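Local structure of ScaE cell-surface anchored scaffoldin protein (Ruminococcus flavefaciens, 2ZF9) at residues A[29-34]-A[172-177]; A[65-70]-A[157-162]; A[98-103]-A[112-117]. The protein probably anchors cellulosome components to the bacterial cell surface, through a type III cohesin module, the part described here, that binds dockerin modules. All coordinates share one frame; numbering follows the deposited sequence.

Contact 1. Residues A[29-34]-A[172-177]; sequences PVKPTL and QAWTFT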
loop_
_atom_site.group_PDB
_atom_site.type_symbol
_atom_site.label_atom_id
_atom_site.label_comp_id
_atom_site.label_asym_id
_atom_site.label_seq_id
_atom_site.Cartn_x
_atom_site.Cartn_y
_atom_site.Cartn_z
ATOM N N PRO A 29 10.187 -4.139 18.136
ATOM C CA PRO A 29 10.733 -2.798 18.382
ATOM C C PRO A 29 10.293 -1.793 17.291
ATOM O O PRO A 29 10.009 -0.631 17.597
ATOM C CB PRO A 29 12.255 -3.006 18.359
ATOM C CG PRO A 29 12.462 -4.454 18.539
ATOM C CD PRO A 29 11.240 -5.167 18.030
ATOM N N VAL A 30 10.197 -2.246 16.037
ATOM C CA VAL A 30 9.791 -1.348 14.940
ATOM C C VAL A 30 8.363 -1.748 14.536
ATOM O O VAL A 30 8.086 -2.936 14.295
ATOM C CB VAL A 30 10.726 -1.424 13.721
ATOM C CG1 VAL A 30 10.293 -0.410 12.638
ATOM C CG2 VAL A 30 12.169 -1.173 14.119
ATOM N N LYS A 31 7.457 -0.779 14.558
ATOM C CA LYS A 31 6.042 -1.053 14.263
ATOM C C LYS A 31 5.593 -0.117 13.144
ATOM O O LYS A 31 5.066 0.992 13.411
ATOM C CB LYS A 31 5.155 -0.851 15.518
ATOM C CG LYS A 31 5.306 -1.972 16.600
ATOM C CD LYS A 31 4.312 -1.732 17.750
ATOM C CE LYS A 31 4.363 -2.880 18.772
ATOM N NZ LYS A 31 5.652 -2.804 19.538
ATOM N N PRO A 32 5.845 -0.523 11.885
ATOM C CA PRO A 32 5.408 0.303 10.756
ATOM C C PRO A 32 3.899 0.420 10.578
ATOM O O PRO A 32 3.137 -0.478 10.942
ATOM C CB PRO A 32 6.033 -0.387 9.535
ATOM C CG PRO A 32 7.144 -1.326 10.104
ATOM C CD PRO A 32 6.563 -1.742 11.462
ATOM N N THR A 33 3.453 1.556 10.062
ATOM C CA THR A 33 2.090 1.660 9.600
ATOM C C THR A 33 2.159 1.943 8.128
ATOM O O THR A 33 2.788 2.927 7.730
ATOM C CB THR A 33 1.322 2.818 10.280
ATOM O OG1 THR A 33 1.321 2.603 11.699
ATOM C CG2 THR A 33 -0.113 2.867 9.792
ATOM N N LEU A 34 1.482 1.114 7.330
ATOM C CA LEU A 34 1.312 1.418 5.919
ATOM C C LEU A 34 -0.098 1.914 5.762
ATOM O O LEU A 34 -1.038 1.273 6.268
ATOM C CB LEU A 34 1.492 0.165 5.066
ATOM C CG LEU A 34 2.846 -0.518 5.143
ATOM C CD1 LEU A 34 2.872 -1.668 4.126
ATOM C CD2 LEU A 34 3.939 0.501 4.873
ATOM N N GLN A 172 8.021 -7.033 10.048
ATOM C CA GLN A 172 7.160 -7.535 8.957
ATOM C C GLN A 172 5.853 -8.131 9.505
ATOM O O GLN A 172 4.774 -7.881 8.970
ATOM C CB GLN A 172 7.878 -8.624 8.162
ATOM C CG GLN A 172 7.122 -9.082 6.918
ATOM C CD GLN A 172 8.047 -9.838 5.994
ATOM O OE1 GLN A 172 8.850 -9.240 5.292
ATOM N NE2 GLN A 172 7.968 -11.155 6.035
ATOM N N ALA A 173 5.965 -8.972 10.533
ATOM C CA ALA A 173 4.793 -9.565 11.153
ATOM C C ALA A 173 3.884 -8.455 11.680
ATOM O O ALA A 173 2.669 -8.515 11.484
ATOM C CB ALA A 173 5.207 -10.519 12.289
ATOM N N TRP A 174 4.464 -7.438 12.335
ATOM C CA TRP A 174 3.644 -6.317 12.798
ATOM C C TRP A 174 2.933 -5.679 11.600
ATOM O O TRP A 174 1.739 -5.399 11.656
ATOM C CB TRP A 174 4.456 -5.231 13.571
ATOM C CG TRP A 174 3.542 -4.074 13.898
ATOM C CD1 TRP A 174 3.277 -2.986 13.117
ATOM C CD2 TRP A 174 2.684 -3.973 15.046
ATOM N NE1 TRP A 174 2.321 -2.188 13.736
ATOM C CE2 TRP A 174 1.939 -2.781 14.913
ATOM C CE3 TRP A 174 2.485 -4.782 16.180
ATOM C CZ2 TRP A 174 0.992 -2.374 15.867
ATOM C CZ3 TRP A 174 1.545 -4.378 17.150
ATOM C CH2 TRP A 174 0.832 -3.172 16.997
ATOM N N THR A 175 3.676 -5.410 10.539
ATOM C CA THR A 175 3.123 -4.645 9.425
ATOM C C THR A 175 1.855 -5.311 8.856
ATOM O O THR A 175 0.831 -4.668 8.679
ATOM C CB THR A 175 4.156 -4.559 8.317
ATOM O OG1 THR A 175 5.217 -3.737 8.764
ATOM C CG2 THR A 175 3.574 -3.913 7.035
ATOM N N PHE A 176 1.930 -6.605 8.580
ATOM C CA PHE A 176 0.848 -7.265 7.879
ATOM C C PHE A 176 -0.258 -7.737 8.816
ATOM O O PHE A 176 -1.371 -8.033 8.355
ATOM C CB PHE A 176 1.405 -8.439 7.080
ATOM C CG PHE A 176 2.206 -8.003 5.854
ATOM C CD1 PHE A 176 1.589 -7.319 4.827
ATOM C CD2 PHE A 176 3.554 -8.315 5.736
ATOM C CE1 PHE A 176 2.308 -6.915 3.660
ATOM C CE2 PHE A 176 4.300 -7.927 4.570
ATOM C CZ PHE A 176 3.660 -7.227 3.543
ATOM N N THR A 177 0.022 -7.843 10.114
ATOM C CA THR A 177 -1.062 -8.267 11.040
ATOM C C THR A 177 -1.777 -7.117 11.748
ATOM O O THR A 177 -2.963 -7.240 12.146
ATOM C CB THR A 177 -0.587 -9.230 12.154
ATOM O OG1 THR A 177 0.398 -8.569 12.968
ATOM C CG2 THR A 177 -0.045 -10.549 11.584
HETATM O O HOH W 1 1.077 0.310 13.283
#
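A single water joins Thr33 to Trp174: it accepts the indole N-H of Trp174 NE1 at 2.8 Å and donates to Thr33 OG1 at 2.8 Å. It lies in the plane of the indole ring, at its edge. Lys31 covers one face of that ring. Lys31 CD stands 3.6 Å from the centroid of the six-membered ring of Trp174, almost exactly on the normal, a CH-pi contact that suits a long methylene chain. The bend at chi4 (71°) leaves NZ too far above the face for more than a weak cation-pi attraction, and the carbonyls of Ala26 and Ser28 hold it. On the Trp174 side, CB points toward segment 29-34, and the indole follows. An alanine here would probably leave the Lys31 methylenes without their aromatic platform and the water without its N-H donor. One residue on, Thr175 OG1 bonds back to Met171 O and meets Pro32 CG at 3.4 Å, whereas its methyl CG2 touches Leu34 CD1 at 3.7 Å. A threonine thus serves both helix and apolar core. Helix 166-178 here packs on the lead-in and first residues of strand 33-41, at one end of the beta-sandwich characteristic of cohesins.

Contact 2. Residues A[65-70]-A[157-162]; sequences AATGLH and DLFTNV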
loop_
_atom_site.group_PDB
_atom_site.type_symbol
_atom_site.label_atom_id
_atom_site.label_comp_id
_atom_site.label_asym_id
_atom_site.label_seq_id
_atom_site.Cartn_x
_atom_site.Cartn_y
_atom_site.Cartn_z
ATOM N N ALA A 65 14.249 -1.793 4.152
ATOM C CA ALA A 65 14.688 -1.643 2.760
ATOM C C ALA A 65 13.911 -2.546 1.796
ATOM O O ALA A 65 13.601 -2.111 0.683
ATOM C CB ALA A 65 16.173 -1.972 2.620
ATOM N N ALA A 66 13.721 -3.814 2.180
ATOM C CA ALA A 66 13.157 -4.825 1.274
ATOM C C ALA A 66 11.635 -4.813 1.448
ATOM O O ALA A 66 11.147 -5.113 2.540
ATOM C CB ALA A 66 13.686 -6.181 1.617
ATOM N N THR A 67 10.894 -4.459 0.393
ATOM C CA THR A 67 9.417 -4.463 0.452
ATOM C C THR A 67 8.869 -5.169 -0.779
ATOM O O THR A 67 9.517 -5.215 -1.854
ATOM C CB THR A 67 8.764 -3.042 0.531
ATOM O OG1 THR A 67 8.914 -2.360 -0.726
ATOM C CG2 THR A 67 9.374 -2.198 1.661
ATOM N N GLY A 68 7.698 -5.752 -0.609
ATOM C CA GLY A 68 6.974 -6.371 -1.731
ATOM C C GLY A 68 5.535 -6.150 -1.310
ATOM O O GLY A 68 5.090 -6.688 -0.277
ATOM N N LEU A 69 4.822 -5.304 -2.042
ATOM C CA LEU A 69 3.499 -4.880 -1.577
ATOM C C LEU A 69 2.502 -4.922 -2.705
ATOM O O LEU A 69 2.697 -4.244 -3.728
ATOM C CB LEU A 69 3.568 -3.495 -0.957
ATOM C CG LEU A 69 4.447 -3.361 0.300
ATOM C CD1 LEU A 69 4.606 -1.884 0.627
ATOM C CD2 LEU A 69 3.822 -4.084 1.508
ATOM N N HIS A 70 1.454 -5.734 -2.533
ATOM C CA HIS A 70 0.405 -5.822 -3.536
ATOM C C HIS A 70 -0.720 -4.883 -3.153
ATOM O O HIS A 70 -1.215 -4.910 -2.029
ATOM C CB HIS A 70 -0.156 -7.241 -3.632
ATOM C CG HIS A 70 0.755 -8.201 -4.332
ATOM N ND1 HIS A 70 1.691 -8.956 -3.663
ATOM C CD2 HIS A 70 0.839 -8.562 -5.638
ATOM C CE1 HIS A 70 2.328 -9.734 -4.523
ATOM N NE2 HIS A 70 1.823 -9.519 -5.732
ATOM N N ASP A 157 5.149 -10.986 -0.538
ATOM C CA ASP A 157 4.773 -9.848 0.260
ATOM C C ASP A 157 5.747 -9.714 1.430
ATOM O O ASP A 157 5.928 -10.647 2.244
ATOM C CB ASP A 157 3.332 -9.977 0.744
ATOM C CG ASP A 157 2.312 -9.975 -0.418
ATOM O OD1 ASP A 157 2.337 -9.040 -1.253
ATOM O OD2 ASP A 157 1.485 -10.917 -0.465
ATOM N N LEU A 158 6.400 -8.565 1.491
ATOM C CA LEU A 158 7.521 -8.366 2.400
ATOM C C LEU A 158 7.538 -6.930 2.909
ATOM O O LEU A 158 7.144 -6.003 2.204
ATOM C CB LEU A 158 8.872 -8.591 1.695
ATOM C CG LEU A 158 9.247 -9.971 1.160
ATOM C CD1 LEU A 158 10.584 -9.851 0.460
ATOM C CD2 LEU A 158 9.306 -11.026 2.287
ATOM N N PHE A 159 7.995 -6.760 4.148
ATOM C CA PHE A 159 8.307 -5.423 4.628
ATOM C C PHE A 159 9.335 -5.589 5.730
ATOM O O PHE A 159 8.974 -5.882 6.874
ATOM C CB PHE A 159 7.084 -4.669 5.164
ATOM C CG PHE A 159 7.373 -3.206 5.362
ATOM C CD1 PHE A 159 7.077 -2.303 4.368
ATOM C CD2 PHE A 159 8.015 -2.749 6.514
ATOM C CE1 PHE A 159 7.417 -0.929 4.499
ATOM C CE2 PHE A 159 8.326 -1.378 6.659
ATOM C CZ PHE A 159 8.040 -0.487 5.632
ATOM N N THR A 160 10.611 -5.438 5.390
ATOM C CA THR A 160 11.661 -5.990 6.257
ATOM C C THR A 160 12.976 -5.278 5.981
ATOM O O THR A 160 13.002 -4.334 5.189
ATOM C CB THR A 160 11.788 -7.563 6.110
ATOM O OG1 THR A 160 12.536 -8.101 7.206
ATOM C CG2 THR A 160 12.381 -8.008 4.745
ATOM N N ASN A 161 14.038 -5.693 6.681
ATOM C CA ASN A 161 15.322 -4.986 6.622
ATOM C C ASN A 161 16.342 -5.759 5.779
ATOM O O ASN A 161 16.030 -6.864 5.311
ATOM C CB ASN A 161 15.834 -4.648 8.046
ATOM C CG ASN A 161 16.015 -5.874 8.934
ATOM O OD1 ASN A 161 16.002 -7.009 8.458
ATOM N ND2 ASN A 161 16.194 -5.641 10.237
ATOM N N VAL A 162 17.545 -5.234 5.562
ATOM C CA VAL A 162 18.436 -5.942 4.637
ATOM C C VAL A 162 18.867 -7.320 5.160
ATOM O O VAL A 162 18.978 -8.256 4.374
ATOM C CB VAL A 162 19.652 -5.111 4.118
ATOM C CG1 VAL A 162 19.189 -3.819 3.460
ATOM C CG2 VAL A 162 20.644 -4.818 5.214
HETATM O O HOH W 2 1.342 -6.828 0.115
#
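Segments 65-70 and 157-162 run antiparallel, their short strands inclined at 153°, with Ala66 facing Thr160 and Gly68 facing Leu158 in hydrogen-bonded pairs and Thr67 facing Phe159 in a non-hydrogen-bonded pair. Thr67 and Phe159 lie side by side and point the same way; methyl CG2 of Thr67, anti to its own carbonyl carbon, rests 3.6 Å from Phe159 CD1, meeting the ring obliquely. Phe159 also stacks on Tyr64. At the start of strand 66-73 the register slips in a classic beta bulge: Thr160 O accepts both Ala65 N, at 3.0 Å and in the carbonyl plane, and Ala66 N, at 3.1 Å from above that plane. Beside it Ala65 CB meets Val162 CG1 at 3.6 Å, and Ala66 CB lies near Thr160 CG2. Opposite Leu158, Gly68 has no side chain and meets its partner with backbone alone. At the other end the imidazole N-H of His70 ND1 points almost straight at Asp157 OD1, a very short 2.5 Å bond, with ring and carboxylate planes 82° apart. The second oxygen, Asp157 OD2, forms a salt bridge with Arg152, which would favour a charged carboxylate in this buried place.

Contact 3. Residues A[98-103]-A[112-117]; sequences ELKKAE and TATGSS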
loop_
_atom_site.group_PDB
_atom_site.type_symbol
_atom_site.label_atom_id
_atom_site.label_comp_id
_atom_site.label_asym_id
_atom_site.label_seq_id
_atom_site.Cartn_x
_atom_site.Cartn_y
_atom_site.Cartn_z
ATOM N N GLU A 98 17.686 1.703 -3.413
ATOM C CA GLU A 98 18.397 1.525 -4.678
ATOM C C GLU A 98 17.565 0.823 -5.758
ATOM O O GLU A 98 17.721 1.133 -6.936
ATOM C CB GLU A 98 19.706 0.775 -4.424
ATOM C CG GLU A 98 20.610 1.608 -3.495
ATOM C CD GLU A 98 21.709 0.793 -2.799
ATOM O OE1 GLU A 98 21.928 -0.390 -3.139
ATOM O OE2 GLU A 98 22.343 1.368 -1.907
ATOM N N LEU A 99 16.663 -0.073 -5.341
ATOM C CA LEU A 99 15.774 -0.808 -6.266
ATOM C C LEU A 99 14.321 -0.393 -5.991
ATOM O O LEU A 99 13.860 -0.415 -4.820
ATOM C CB LEU A 99 15.909 -2.313 -6.036
ATOM C CG LEU A 99 14.823 -3.214 -6.684
ATOM C CD1 LEU A 99 14.733 -3.074 -8.219
ATOM C CD2 LEU A 99 15.001 -4.703 -6.302
ATOM N N LYS A 100 13.604 -0.009 -7.041
ATOM C CA LYS A 100 12.172 0.319 -6.926
ATOM C C LYS A 100 11.511 -0.121 -8.220
ATOM O O LYS A 100 11.955 0.269 -9.311
ATOM C CB LYS A 100 11.952 1.830 -6.766
ATOM C CG LYS A 100 12.563 2.432 -5.521
ATOM C CD LYS A 100 12.356 3.930 -5.399
ATOM C CE LYS A 100 13.388 4.732 -6.183
ATOM N NZ LYS A 100 14.558 5.132 -5.369
ATOM N N LYS A 101 10.459 -0.929 -8.130
ATOM C CA LYS A 101 9.710 -1.248 -9.358
ATOM C C LYS A 101 8.216 -1.419 -9.103
ATOM O O LYS A 101 7.805 -1.870 -8.012
ATOM C CB LYS A 101 10.279 -2.502 -10.055
ATOM C CG LYS A 101 10.283 -3.734 -9.190
ATOM C CD LYS A 101 10.423 -5.045 -9.994
ATOM C CE LYS A 101 10.008 -6.243 -9.095
ATOM N NZ LYS A 101 10.339 -7.589 -9.662
ATOM N N ALA A 102 7.406 -1.035 -10.093
ATOM C CA ALA A 102 5.967 -1.246 -10.039
ATOM C C ALA A 102 5.574 -2.007 -11.294
ATOM O O ALA A 102 5.990 -1.649 -12.425
ATOM C CB ALA A 102 5.242 0.108 -9.978
ATOM N N GLU A 103 4.767 -3.043 -11.118
ATOM C CA GLU A 103 4.439 -3.884 -12.250
ATOM C C GLU A 103 3.028 -4.459 -12.139
ATOM O O GLU A 103 2.427 -4.490 -11.040
ATOM C CB GLU A 103 5.485 -4.983 -12.388
ATOM C CG GLU A 103 5.366 -5.994 -11.331
ATOM C CD GLU A 103 6.424 -7.088 -11.409
ATOM O OE1 GLU A 103 7.569 -6.788 -11.760
ATOM O OE2 GLU A 103 6.098 -8.255 -11.094
ATOM N N THR A 112 4.255 -3.822 -6.093
ATOM C CA THR A 112 5.400 -2.901 -5.956
ATOM C C THR A 112 6.485 -3.592 -5.152
ATOM O O THR A 112 6.181 -4.406 -4.283
ATOM C CB THR A 112 5.004 -1.601 -5.214
ATOM O OG1 THR A 112 4.566 -1.928 -3.869
ATOM C CG2 THR A 112 3.897 -0.820 -6.019
ATOM N N ALA A 113 7.754 -3.262 -5.410
ATOM C CA ALA A 113 8.881 -3.900 -4.685
ATOM C C ALA A 113 10.011 -2.890 -4.562
ATOM O O ALA A 113 10.183 -2.041 -5.428
ATOM C CB ALA A 113 9.401 -5.189 -5.417
ATOM N N THR A 114 10.706 -2.936 -3.428
ATOM C CA THR A 114 11.875 -2.074 -3.204
ATOM C C THR A 114 12.962 -2.939 -2.587
ATOM O O THR A 114 12.700 -3.999 -1.991
ATOM C CB THR A 114 11.608 -0.891 -2.236
ATOM O OG1 THR A 114 11.366 -1.395 -0.909
ATOM C CG2 THR A 114 10.428 0.015 -2.705
ATOM N N GLY A 115 14.186 -2.471 -2.730
ATOM C CA GLY A 115 15.339 -3.136 -2.121
ATOM C C GLY A 115 16.429 -2.116 -1.959
ATOM O O GLY A 115 16.363 -1.050 -2.555
ATOM N N SER A 116 17.456 -2.452 -1.172
ATOM C CA SER A 116 18.598 -1.577 -1.001
ATOM C C SER A 116 19.710 -2.351 -0.278
ATOM O O SER A 116 19.470 -3.457 0.264
ATOM C CB SER A 116 18.204 -0.370 -0.155
ATOM O OG SER A 116 19.031 0.724 -0.489
ATOM N N SER A 117 20.907 -1.775 -0.261
ATOM C CA SER A 117 22.060 -2.447 0.363
ATOM C C SER A 117 22.173 -2.086 1.839
ATOM O O SER A 117 22.885 -2.754 2.569
ATOM C CB SER A 117 23.367 -2.097 -0.372
ATOM O OG SER A 117 23.571 -0.688 -0.380
#
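Glu98 reaches out to Ser116 and Ser117, its chain extended beyond CG: CG lies 3.5 Å from Ser116 OG, and the carboxylate arrives beside the second serine. Glu98 OE2 comes within 2.8 Å of Ser117 OG, and OE1 takes a weak bond from Ser117 N. Closer to the backbone, Glu98 N reaches Ser116 OG in a weak 3.4 Å bond, and that hydroxyl is also bonded to Asn120. Next in the chain, Leu99 lays its CB against the Gly115 backbone, 3.7 Å from Gly115 N. A side chain on Gly115 would come up tightly against the Leu99 methyl CD2, which suits a glycine to the place; Glu98 and Leu99 both face it in a classic beta bulge. On the same face Lys101 passes its chain over Ala113, with Lys101 CE 3.9 Å from Ala113 CB. Its extended chain carries the ammonium on to Glu103, where Lys101 NZ and Glu103 OE1 form a salt bridge at 3.6 Å. The other face bears Lys100, Ala102, Thr112 and Thr114. Here Lys100, Ala102 and Thr112 touch Trp127, and Lys100 NZ turns to the carbonyls of Ala94 and Leu97. Four sound backbone bonds, such as Lys101 N to Ala113 O at 2.9 Å, hold this beta hairpin together. The chemistry implies that cohesion comes mainly from the backbone ladder: Glu98, Lys101, Glu103 and Ser117 suit the module's surface, while the threonine hydroxyls are satisfied inward, by strand 66-73 and Ala65.

Contact 2 stands between the other two. Towards contact 1, Gln172 OE1 of the helix probably accepts Phe159 N at 2.9 Å, and Pro32 CG packs 3.6 Å from Phe159 CE2. Towards contact 3, strands 66-73 and 109-115 are neighbours, linked by a probable hydrogen bond between the hydroxyls Thr67 OG1 and Thr114 OG1 (2.6 Å) and another from Leu69 N to Thr112 O (2.8 Å). Contacts 1 and 3 do not touch: their centres are about 19 Å apart and their nearest atoms about 8 Å. Along the chain, contact 3 is nested within contact 2 and that within contact 1, a run from buried helix packing to an exposed hairpin.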